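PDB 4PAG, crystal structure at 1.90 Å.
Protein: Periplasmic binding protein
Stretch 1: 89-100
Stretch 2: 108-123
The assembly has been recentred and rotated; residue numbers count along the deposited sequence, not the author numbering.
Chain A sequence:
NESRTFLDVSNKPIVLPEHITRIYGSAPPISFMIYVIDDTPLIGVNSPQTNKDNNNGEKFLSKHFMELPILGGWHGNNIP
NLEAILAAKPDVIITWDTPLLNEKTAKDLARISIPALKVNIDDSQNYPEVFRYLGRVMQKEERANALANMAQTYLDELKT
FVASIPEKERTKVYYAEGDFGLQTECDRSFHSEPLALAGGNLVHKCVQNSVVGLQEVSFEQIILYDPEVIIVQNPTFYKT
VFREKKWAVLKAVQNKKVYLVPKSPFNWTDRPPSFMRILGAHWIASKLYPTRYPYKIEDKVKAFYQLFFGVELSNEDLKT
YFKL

Stretch 1 89-100: KPDVIITWDTPL
Stretch 2 108-123: DLARISIPALKVNIDD

Two neighbouring parallel β-strands form the main part of this contact, which buries 938 Å² in all. Strand 92-96 runs beside strand 116-119, their directions 29° apart; helix 108-112 lies almost antiparallel to the first strand, 11.7 Å away axis to axis, and leads into the second through Ser-113, whose positive phi (61°) ends the helix.

The register pairs Ile-93 with Ala-116, Ile-94 with Leu-117, Thr-95 with Lys-118 and Trp-96 with Val-119, at CA-CA distances of 4.6, 5.0, 4.4 and 5.6 Å. Backbone phi/psi is extended, near -114/132 at Ile-93 and -141/137 at Ala-116. As in any parallel ladder, alternate residues of the first strand bond to two partners flanking their opposite number. Ile-93 N donates to Pro-115 O (2.9 Å), a carbonyl that proline can still offer although it has no N-H, and Ile-93 O accepts from Leu-117 N (2.9 Å). Thr-95 N donates to Leu-117 O (2.7 Å), Thr-95 O accepts from Val-119 N (3.0 Å), and Asp-97 N continues the series to Val-119 O (2.9 Å). CA-H...O contacts supplement these, the shortest from Ala-116 CA to Ile-93 O at 3.1 Å.

On the face carrying Ile-93, Thr-95 and Ala-116, Ile-93 (m, t) packs its CB 4.1 Å from Ala-116 CB. Its CD1 meets Leu-109 CD2 of the helix at 3.9 Å, and its CG1 meets Ile-114 CG2, in the loop that follows, at 3.9 Å. Thr-95 (p) turns CG2 to Leu-109 CD1 (3.9 Å). On the other face, Ile-94 (m, m) packs CD1 against Leu-117 CD1 (4.0 Å) and CG2 against Val-119 CG1 (4.2 Å). Branched aliphatic residues suit such buried strands.

Beyond the ladder, Asp-122 (m) serves two donors. Trp-96 (t, chi2 4°) gives its indole NE1 proton to Asp-122 OD1 (3.2 Å, 167°), while Thr-98 OG1 (t) donates to Asp-122 OD2 (2.6 Å); one carboxylate thus satisfies two buried polar groups. Ile-121 (p, t) covers the indole, its CD1 lying 4.2 Å from the centroid of the Trp-96 five-membered ring, a CH-pi contact over the face.

Water completes this end. Water 1 donates to Asp-97 O (2.7 Å) and Asn-120 OD1 (3.2 Å) and accepts from Ile-121 N (2.8 Å). Water 2 donates to Asp-97 OD2 (2.8 Å) and Lys-118 O (3.1 Å). Asp-97 (t) lies near Lys-118 (p, t, t, m), its OD2 3.3 Å from Lys-118 CE, but Asp-97 OD2 to Lys-118 NZ is 4.5 Å, beyond a salt bridge; NZ is hydrogen-bonded elsewhere in the structure.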

ATOM      1  N   LYS A  89      -4.719 -25.320  -6.577  1.00 31.37           N
ATOM      2  CA  LYS A  89      -5.733 -25.199  -7.632  1.00 35.73           C
ATOM      3  C   LYS A  89      -6.573 -23.924  -7.526  1.00 31.97           C
ATOM      4  O   LYS A  89      -7.799 -23.992  -7.404  1.00 32.05           O
ATOM      5  CB  LYS A  89      -6.672 -26.421  -7.627  1.00 40.03           C
ATOM      6  CG  LYS A  89      -5.985 -27.776  -7.757  1.00 48.42           C
ATOM      7  CD  LYS A  89      -5.731 -28.159  -9.209  1.00 54.77           C
ATOM      8  CE  LYS A  89      -5.112 -29.546  -9.328  1.00 56.05           C
ATOM      9  NZ  LYS A  89      -6.010 -30.624  -8.827  1.00 58.64           N
ATOM     10  N   PRO A  90      -5.924 -22.751  -7.573  1.00 28.74           N
ATOM     11  CA  PRO A  90      -6.754 -21.560  -7.688  1.00 27.03           C
ATOM     12  C   PRO A  90      -7.396 -21.524  -9.073  1.00 24.48           C
ATOM     13  O   PRO A  90      -6.764 -21.949 -10.040  1.00 27.43           O
ATOM     14  CB  PRO A  90      -5.751 -20.420  -7.524  1.00 26.46           C
ATOM     15  CG  PRO A  90      -4.470 -20.974  -8.032  1.00 25.72           C
ATOM     16  CD  PRO A  90      -4.488 -22.446  -7.710  1.00 27.70           C
ATOM     17  N   ASP A  91      -8.638 -21.048  -9.168  1.00 24.96           N
ATOM     18  CA  ASP A  91      -9.294 -20.861 -10.479  1.00 25.30           C
ATOM     19  C   ASP A  91      -8.569 -19.806 -11.316  1.00 25.27           C
ATOM     20  O   ASP A  91      -8.537 -19.876 -12.544  1.00 26.82           O
ATOM     21  CB  ASP A  91     -10.759 -20.446 -10.306  1.00 29.57           C
ATOM     22  CG  ASP A  91     -11.580 -21.475  -9.540  1.00 33.18           C
ATOM     23  OD1 ASP A  91     -11.387 -22.681  -9.778  1.00 41.83           O
ATOM     24  OD2 ASP A  91     -12.418 -21.080  -8.697  1.00 33.38           O
ATOM     25  N   VAL A  92      -8.001 -18.813 -10.643  1.00 23.69           N
ATOM     26  CA  VAL A  92      -7.272 -17.748 -11.319  1.00 20.81           C
ATOM     27  C   VAL A  92      -6.234 -17.160 -10.359  1.00 19.47           C
ATOM     28  O   VAL A  92      -6.406 -17.225  -9.138  1.00 17.85           O
ATOM     29  CB  VAL A  92      -8.246 -16.665 -11.848  1.00 21.09           C
ATOM     30  CG1 VAL A  92      -8.907 -15.916 -10.699  1.00 21.73           C
ATOM     31  CG2 VAL A  92      -7.544 -15.704 -12.795  1.00 19.84           C
ATOM     32  N   ILE A  93      -5.149 -16.637 -10.923  1.00 18.73           N
ATOM     33  CA  ILE A  93      -4.126 -15.918 -10.165  1.00 19.21           C
ATOM     34  C   ILE A  93      -4.154 -14.463 -10.630  1.00 18.14           C
ATOM     35  O   ILE A  93      -4.193 -14.190 -11.824  1.00 18.20           O
ATOM     36  CB  ILE A  93      -2.720 -16.510 -10.404  1.00 21.13           C
ATOM     37  CG1 ILE A  93      -2.665 -17.957  -9.901  1.00 23.28           C
ATOM     38  CG2 ILE A  93      -1.646 -15.664  -9.717  1.00 21.19           C
ATOM     39  CD1 ILE A  93      -1.391 -18.686 -10.267  1.00 24.60           C
ATOM     40  N   ILE A  94      -4.169 -13.539  -9.680  1.00 18.03           N
ATOM     41  CA  ILE A  94      -4.127 -12.128  -9.976  1.00 17.46           C
ATOM     42  C   ILE A  94      -2.726 -11.637  -9.633  1.00 17.43           C
ATOM     43  O   ILE A  94      -2.263 -11.831  -8.512  1.00 19.08           O
ATOM     44  CB  ILE A  94      -5.158 -11.338  -9.145  1.00 17.73           C
ATOM     45  CG1 ILE A  94      -6.568 -11.940  -9.273  1.00 19.95           C
ATOM     46  CG2 ILE A  94      -5.158  -9.882  -9.565  1.00 16.87           C
ATOM     47  CD1 ILE A  94      -7.141 -11.941 -10.675  1.00 21.35           C
ATOM     48  N   THR A  95      -2.055 -11.009 -10.593  1.00 17.10           N
ATOM     49  CA  THR A  95      -0.691 -10.536 -10.383  1.00 17.07           C
ATOM     50  C   THR A  95      -0.551  -9.018 -10.405  1.00 18.12           C
ATOM     51  O   THR A  95      -1.443  -8.287 -10.851  1.00 18.52           O
ATOM     52  CB  THR A  95       0.296 -11.145 -11.399  1.00 17.54           C
ATOM     53  OG1 THR A  95       0.158 -10.507 -12.672  1.00 18.70           O
ATOM     54  CG2 THR A  95       0.065 -12.629 -11.552  1.00 18.03           C
ATOM     55  N   TRP A  96       0.600  -8.572  -9.910  1.00 16.74           N
ATOM     56  CA  TRP A  96       0.967  -7.161  -9.842  1.00 17.23           C
ATOM     57  C   TRP A  96       1.684  -6.764 -11.143  1.00 17.29           C
ATOM     58  O   TRP A  96       2.758  -7.266 -11.441  1.00 18.51           O
ATOM     59  CB  TRP A  96       1.851  -6.991  -8.603  1.00 16.97           C
ATOM     60  CG  TRP A  96       2.343  -5.630  -8.258  1.00 17.90           C
ATOM     61  CD1 TRP A  96       2.051  -4.447  -8.869  1.00 18.59           C
ATOM     62  CD2 TRP A  96       3.199  -5.317  -7.159  1.00 17.76           C
ATOM     63  NE1 TRP A  96       2.702  -3.417  -8.229  1.00 18.58           N
ATOM     64  CE2 TRP A  96       3.417  -3.929  -7.179  1.00 18.99           C
ATOM     65  CE3 TRP A  96       3.833  -6.087  -6.180  1.00 19.06           C
ATOM     66  CZ2 TRP A  96       4.225  -3.286  -6.240  1.00 19.09           C
ATOM     67  CZ3 TRP A  96       4.633  -5.450  -5.243  1.00 19.16           C
ATOM     68  CH2 TRP A  96       4.828  -4.063  -5.287  1.00 19.81           C
ATOM     69  N   ASP A  97       1.051  -5.892 -11.928  1.00 18.27           N
ATOM     70  CA  ASP A  97       1.586  -5.454 -13.223  1.00 20.93           C
ATOM     71  C   ASP A  97       2.542  -4.285 -13.018  1.00 21.31           C
ATOM     72  O   ASP A  97       2.125  -3.125 -13.056  1.00 22.20           O
ATOM     73  CB  ASP A  97       0.434  -5.038 -14.157  1.00 22.56           C
ATOM     74  CG  ASP A  97       0.907  -4.560 -15.525  1.00 23.92           C
ATOM     75  OD1 ASP A  97       2.124  -4.582 -15.807  1.00 21.84           O
ATOM     76  OD2 ASP A  97       0.035  -4.162 -16.331  1.00 27.55           O
ATOM     77  N   THR A  98       3.819  -4.588 -12.799  1.00 17.94           N
ATOM     78  CA  THR A  98       4.836  -3.543 -12.621  1.00 18.88           C
ATOM     79  C   THR A  98       6.146  -4.030 -13.265  1.00 19.69           C
ATOM     80  O   THR A  98       6.471  -5.227 -13.174  1.00 16.91           O
ATOM     81  CB  THR A  98       4.981  -3.164 -11.123  1.00 20.51           C
ATOM     82  OG1 THR A  98       5.755  -1.960 -10.976  1.00 22.12           O
ATOM     83  CG2 THR A  98       5.606  -4.293 -10.315  1.00 21.39           C
ATOM     84  N   PRO A  99       6.876  -3.127 -13.953  1.00 18.73           N
ATOM     85  CA  PRO A  99       7.984  -3.564 -14.817  1.00 20.82           C
ATOM     86  C   PRO A  99       9.092  -4.346 -14.130  1.00 19.70           C
ATOM     87  O   PRO A  99       9.623  -5.267 -14.724  1.00 19.60           O
ATOM     88  CB  PRO A  99       8.542  -2.263 -15.415  1.00 22.61           C
ATOM     89  CG  PRO A  99       7.677  -1.157 -14.945  1.00 24.07           C
ATOM     90  CD  PRO A  99       6.518  -1.715 -14.177  1.00 22.26           C
ATOM     91  N   LEU A 100       9.431  -4.004 -12.890  1.00 20.53           N
ATOM     92  CA  LEU A 100      10.471  -4.726 -12.171  1.00 20.61           C
ATOM     93  C   LEU A 100      10.066  -6.150 -11.754  1.00 20.54           C
ATOM     94  O   LEU A 100      10.930  -6.928 -11.364  1.00 22.11           O
ATOM     95  CB  LEU A 100      10.932  -3.927 -10.944  1.00 22.05           C
ATOM     96  CG  LEU A 100      11.576  -2.569 -11.253  1.00 22.93           C
ATOM     97  CD1 LEU A 100      11.743  -1.761  -9.974  1.00 26.02           C
ATOM     98  CD2 LEU A 100      12.914  -2.720 -11.960  1.00 25.31           C
ATOM     99  N   ASP A 108       7.408 -17.760 -14.456  1.00 28.61           N
ATOM    100  CA  ASP A 108       6.922 -18.751 -13.492  1.00 30.01           C
ATOM    101  C   ASP A 108       5.466 -19.151 -13.722  1.00 31.30           C
ATOM    102  O   ASP A 108       5.090 -20.303 -13.483  1.00 28.76           O
ATOM    103  CB  ASP A 108       7.066 -18.230 -12.057  1.00 29.65           C
ATOM    104  CG  ASP A 108       8.512 -18.092 -11.621  1.00 31.14           C
ATOM    105  OD1 ASP A 108       9.418 -18.560 -12.339  1.00 34.53           O
ATOM    106  OD2 ASP A 108       8.742 -17.505 -10.543  1.00 29.28           O
ATOM    107  N   LEU A 109       4.642 -18.198 -14.150  1.00 28.86           N
ATOM    108  CA  LEU A 109       3.243 -18.493 -14.460  1.00 27.95           C
ATOM    109  C   LEU A 109       3.124 -19.477 -15.621  1.00 29.23           C
ATOM    110  O   LEU A 109       2.225 -20.314 -15.624  1.00 29.70           O
ATOM    111  CB  LEU A 109       2.469 -17.222 -14.800  1.00 27.64           C
ATOM    112  CG  LEU A 109       2.111 -16.265 -13.660  1.00 27.21           C
ATOM    113  CD1 LEU A 109       1.474 -15.032 -14.275  1.00 28.71           C
ATOM    114  CD2 LEU A 109       1.197 -16.888 -12.615  1.00 27.65           C
ATOM    115  N   ALA A 110       4.021 -19.371 -16.600  1.00 30.79           N
ATOM    116  CA  ALA A 110       4.057 -20.314 -17.723  1.00 30.74           C
ATOM    117  C   ALA A 110       4.287 -21.733 -17.212  1.00 33.00           C
ATOM    118  O   ALA A 110       3.634 -22.681 -17.636  1.00 37.44           O
ATOM    119  CB  ALA A 110       5.145 -19.927 -18.712  1.00 28.92           C
ATOM    120  N   ARG A 111       5.220 -21.858 -16.281  1.00 33.77           N
ATOM    121  CA  ARG A 111       5.527 -23.132 -15.650  1.00 38.70           C
ATOM    122  C   ARG A 111       4.326 -23.716 -14.905  1.00 38.05           C
ATOM    123  O   ARG A 111       4.062 -24.914 -14.994  1.00 40.40           O
ATOM    124  CB  ARG A 111       6.696 -22.924 -14.700  1.00 39.42           C
ATOM    125  CG  ARG A 111       7.160 -24.152 -13.959  1.00 38.99           C
ATOM    126  CD  ARG A 111       8.364 -23.766 -13.137  1.00 36.84           C
ATOM    127  NE  ARG A 111       8.623 -24.722 -12.079  1.00 38.92           N
ATOM    128  CZ  ARG A 111       9.540 -24.548 -11.134  1.00 43.80           C
ATOM    129  NH1 ARG A 111      10.291 -23.446 -11.117  1.00 43.90           N
ATOM    130  NH2 ARG A 111       9.705 -25.478 -10.205  1.00 45.29           N
ATOM    131  N   ILE A 112       3.605 -22.853 -14.192  1.00 39.72           N
ATOM    132  CA  ILE A 112       2.441 -23.237 -13.389  1.00 43.69           C
ATOM    133  C   ILE A 112       1.239 -23.627 -14.241  1.00 38.62           C
ATOM    134  O   ILE A 112       0.517 -24.561 -13.892  1.00 38.31           O
ATOM    135  CB  ILE A 112       2.028 -22.086 -12.432  1.00 49.88           C
ATOM    136  CG1 ILE A 112       3.078 -21.901 -11.335  1.00 56.64           C
ATOM    137  CG2 ILE A 112       0.665 -22.335 -11.799  1.00 53.84           C
ATOM    138  CD1 ILE A 112       3.378 -23.152 -10.537  1.00 58.78           C
ATOM    139  N   SER A 113       1.010 -22.896 -15.329  1.00 33.97           N
ATOM    140  CA  SER A 113      -0.101 -23.176 -16.246  1.00 38.58           C
ATOM    141  C   SER A 113      -1.479 -23.064 -15.564  1.00 40.27           C
ATOM    142  O   SER A 113      -2.343 -23.918 -15.736  1.00 38.40           O
ATOM    143  CB  SER A 113       0.103 -24.550 -16.921  1.00 43.42           C
ATOM    144  OG  SER A 113      -1.057 -24.993 -17.601  1.00 49.73           O
ATOM    145  N   ILE A 114      -1.650 -22.003 -14.775  1.00 37.79           N
ATOM    146  CA  ILE A 114      -2.949 -21.605 -14.215  1.00 35.56           C
ATOM    147  C   ILE A 114      -3.296 -20.263 -14.863  1.00 28.05           C
ATOM    148  O   ILE A 114      -2.406 -19.438 -15.041  1.00 25.61           O
ATOM    149  CB  ILE A 114      -2.875 -21.421 -12.678  1.00 36.68           C
ATOM    150  CG1 ILE A 114      -2.582 -22.754 -11.969  1.00 41.96           C
ATOM    151  CG2 ILE A 114      -4.166 -20.808 -12.129  1.00 34.48           C
ATOM    152  CD1 ILE A 114      -3.786 -23.650 -11.785  1.00 44.68           C
ATOM    153  N   PRO A 115      -4.575 -20.035 -15.226  1.00 27.01           N
ATOM    154  CA  PRO A 115      -4.981 -18.728 -15.763  1.00 26.45           C
ATOM    155  C   PRO A 115      -4.546 -17.558 -14.872  1.00 22.81           C
ATOM    156  O   PRO A 115      -4.715 -17.621 -13.657  1.00 22.62           O
ATOM    157  CB  PRO A 115      -6.508 -18.827 -15.782  1.00 28.71           C
ATOM    158  CG  PRO A 115      -6.772 -20.279 -15.983  1.00 31.53           C
ATOM    159  CD  PRO A 115      -5.702 -20.986 -15.205  1.00 29.71           C
ATOM    160  N   ALA A 116      -3.990 -16.503 -15.463  1.00 20.62           N
ATOM    161  CA  ALA A 116      -3.522 -15.373 -14.661  1.00 19.75           C
ATOM    162  C   ALA A 116      -3.792 -14.020 -15.313  1.00 19.61           C
ATOM    163  O   ALA A 116      -3.597 -13.842 -16.522  1.00 19.78           O
ATOM    164  CB  ALA A 116      -2.043 -15.529 -14.342  1.00 21.56           C
ATOM    165  N   LEU A 117      -4.257 -13.079 -14.493  1.00 18.15           N
ATOM    166  CA  LEU A 117      -4.506 -11.709 -14.911  1.00 18.48           C
ATOM    167  C   LEU A 117      -3.537 -10.831 -14.168  1.00 19.51           C
ATOM    168  O   LEU A 117      -3.022 -11.224 -13.124  1.00 23.87           O
ATOM    169  CB  LEU A 117      -5.926 -11.291 -14.553  1.00 19.15           C
ATOM    170  CG  LEU A 117      -7.022 -12.294 -14.927  1.00 21.00           C
ATOM    171  CD1 LEU A 117      -8.385 -11.795 -14.483  1.00 23.00           C
ATOM    172  CD2 LEU A 117      -7.006 -12.570 -16.419  1.00 22.61           C
ATOM    173  N   LYS A 118      -3.292  -9.640 -14.692  1.00 19.58           N
ATOM    174  CA  LYS A 118      -2.458  -8.681 -13.993  1.00 20.96           C
ATOM    175  C   LYS A 118      -3.152  -7.334 -13.906  1.00 21.13           C
ATOM    176  O   LYS A 118      -3.912  -6.956 -14.801  1.00 23.01           O
ATOM    177  CB  LYS A 118      -1.080  -8.571 -14.655  1.00 23.75           C
ATOM    178  CG  LYS A 118      -1.031  -7.981 -16.057  1.00 26.19           C
ATOM    179  CD  LYS A 118       0.405  -8.078 -16.556  1.00 30.44           C
ATOM    180  CE  LYS A 118       0.711  -7.124 -17.692  1.00 34.70           C
ATOM    181  NZ  LYS A 118       0.397  -7.715 -19.012  1.00 39.42           N
ATOM    182  N   VAL A 119      -2.891  -6.619 -12.814  1.00 19.86           N
ATOM    183  CA  VAL A 119      -3.509  -5.323 -12.582  1.00 19.50           C
ATOM    184  C   VAL A 119      -2.446  -4.270 -12.287  1.00 19.63           C
ATOM    185  O   VAL A 119      -1.461  -4.537 -11.594  1.00 17.93           O
ATOM    186  CB  VAL A 119      -4.556  -5.382 -11.445  1.00 20.60           C
ATOM    187  CG1 VAL A 119      -5.651  -6.384 -11.793  1.00 21.31           C
ATOM    188  CG2 VAL A 119      -3.918  -5.744 -10.113  1.00 20.29           C
ATOM    189  N   ASN A 120      -2.658  -3.081 -12.836  1.00 20.99           N
ATOM    190  CA  ASN A 120      -1.710  -1.989 -12.727  1.00 21.95           C
ATOM    191  C   ASN A 120      -2.117  -1.035 -11.605  1.00 20.31           C
ATOM    192  O   ASN A 120      -3.027  -0.228 -11.768  1.00 20.24           O
ATOM    193  CB  ASN A 120      -1.619  -1.252 -14.064  1.00 24.29           C
ATOM    194  CG  ASN A 120      -0.494  -0.239 -14.094  1.00 29.47           C
ATOM    195  OD1 ASN A 120       0.027   0.159 -13.056  1.00 31.59           O
ATOM    196  ND2 ASN A 120      -0.114   0.181 -15.284  1.00 37.10           N
ATOM    197  N   ILE A 121      -1.419  -1.116 -10.481  1.00 20.17           N
ATOM    198  CA  ILE A 121      -1.795  -0.356  -9.282  1.00 23.60           C
ATOM    199  C   ILE A 121      -0.745   0.659  -8.837  1.00 23.53           C
ATOM    200  O   ILE A 121      -0.846   1.223  -7.746  1.00 24.53           O
ATOM    201  CB  ILE A 121      -2.080  -1.301  -8.104  1.00 25.41           C
ATOM    202  CG1 ILE A 121      -0.924  -2.290  -7.921  1.00 27.93           C
ATOM    203  CG2 ILE A 121      -3.381  -2.040  -8.347  1.00 27.55           C
ATOM    204  CD1 ILE A 121      -0.860  -2.917  -6.549  1.00 31.86           C
ATOM    205  N   ASP A 122       0.258   0.904  -9.668  1.00 22.45           N
ATOM    206  CA  ASP A 122       1.348   1.783  -9.261  1.00 23.54           C
ATOM    207  C   ASP A 122       0.874   3.226  -9.061  1.00 24.57           C
ATOM    208  O   ASP A 122       1.225   3.866  -8.069  1.00 30.30           O
ATOM    209  CB  ASP A 122       2.501   1.691 -10.250  1.00 24.29           C
ATOM    210  CG  ASP A 122       3.309   0.397 -10.090  1.00 25.43           C
ATOM    211  OD1 ASP A 122       3.070  -0.393  -9.137  1.00 26.84           O
ATOM    212  OD2 ASP A 122       4.195   0.171 -10.921  1.00 25.38           O
ATOM    213  N   ASP A 123       0.058   3.718  -9.986  1.00 21.10           N
ATOM    214  CA  ASP A 123      -0.611   5.001  -9.821  1.00 21.59           C
ATOM    215  C   ASP A 123      -1.846   4.745  -8.976  1.00 19.29           C
ATOM    216  O   ASP A 123      -2.735   4.009  -9.392  1.00 19.39           O
ATOM    217  CB  ASP A 123      -1.003   5.580 -11.186  1.00 23.94           C
ATOM    218  CG  ASP A 123      -1.515   7.023 -11.108  1.00 29.96           C
ATOM    219  OD1 ASP A 123      -1.908   7.510 -10.012  1.00 31.45           O
ATOM    220  OD2 ASP A 123      -1.532   7.675 -12.176  1.00 31.31           O
TER
HETATM  221  O   HOH W   1       1.213  -1.830 -10.907  1.00 32.59           O
HETATM  222  O   HOH W   2      -2.776  -4.545 -16.370  1.00 34.48           O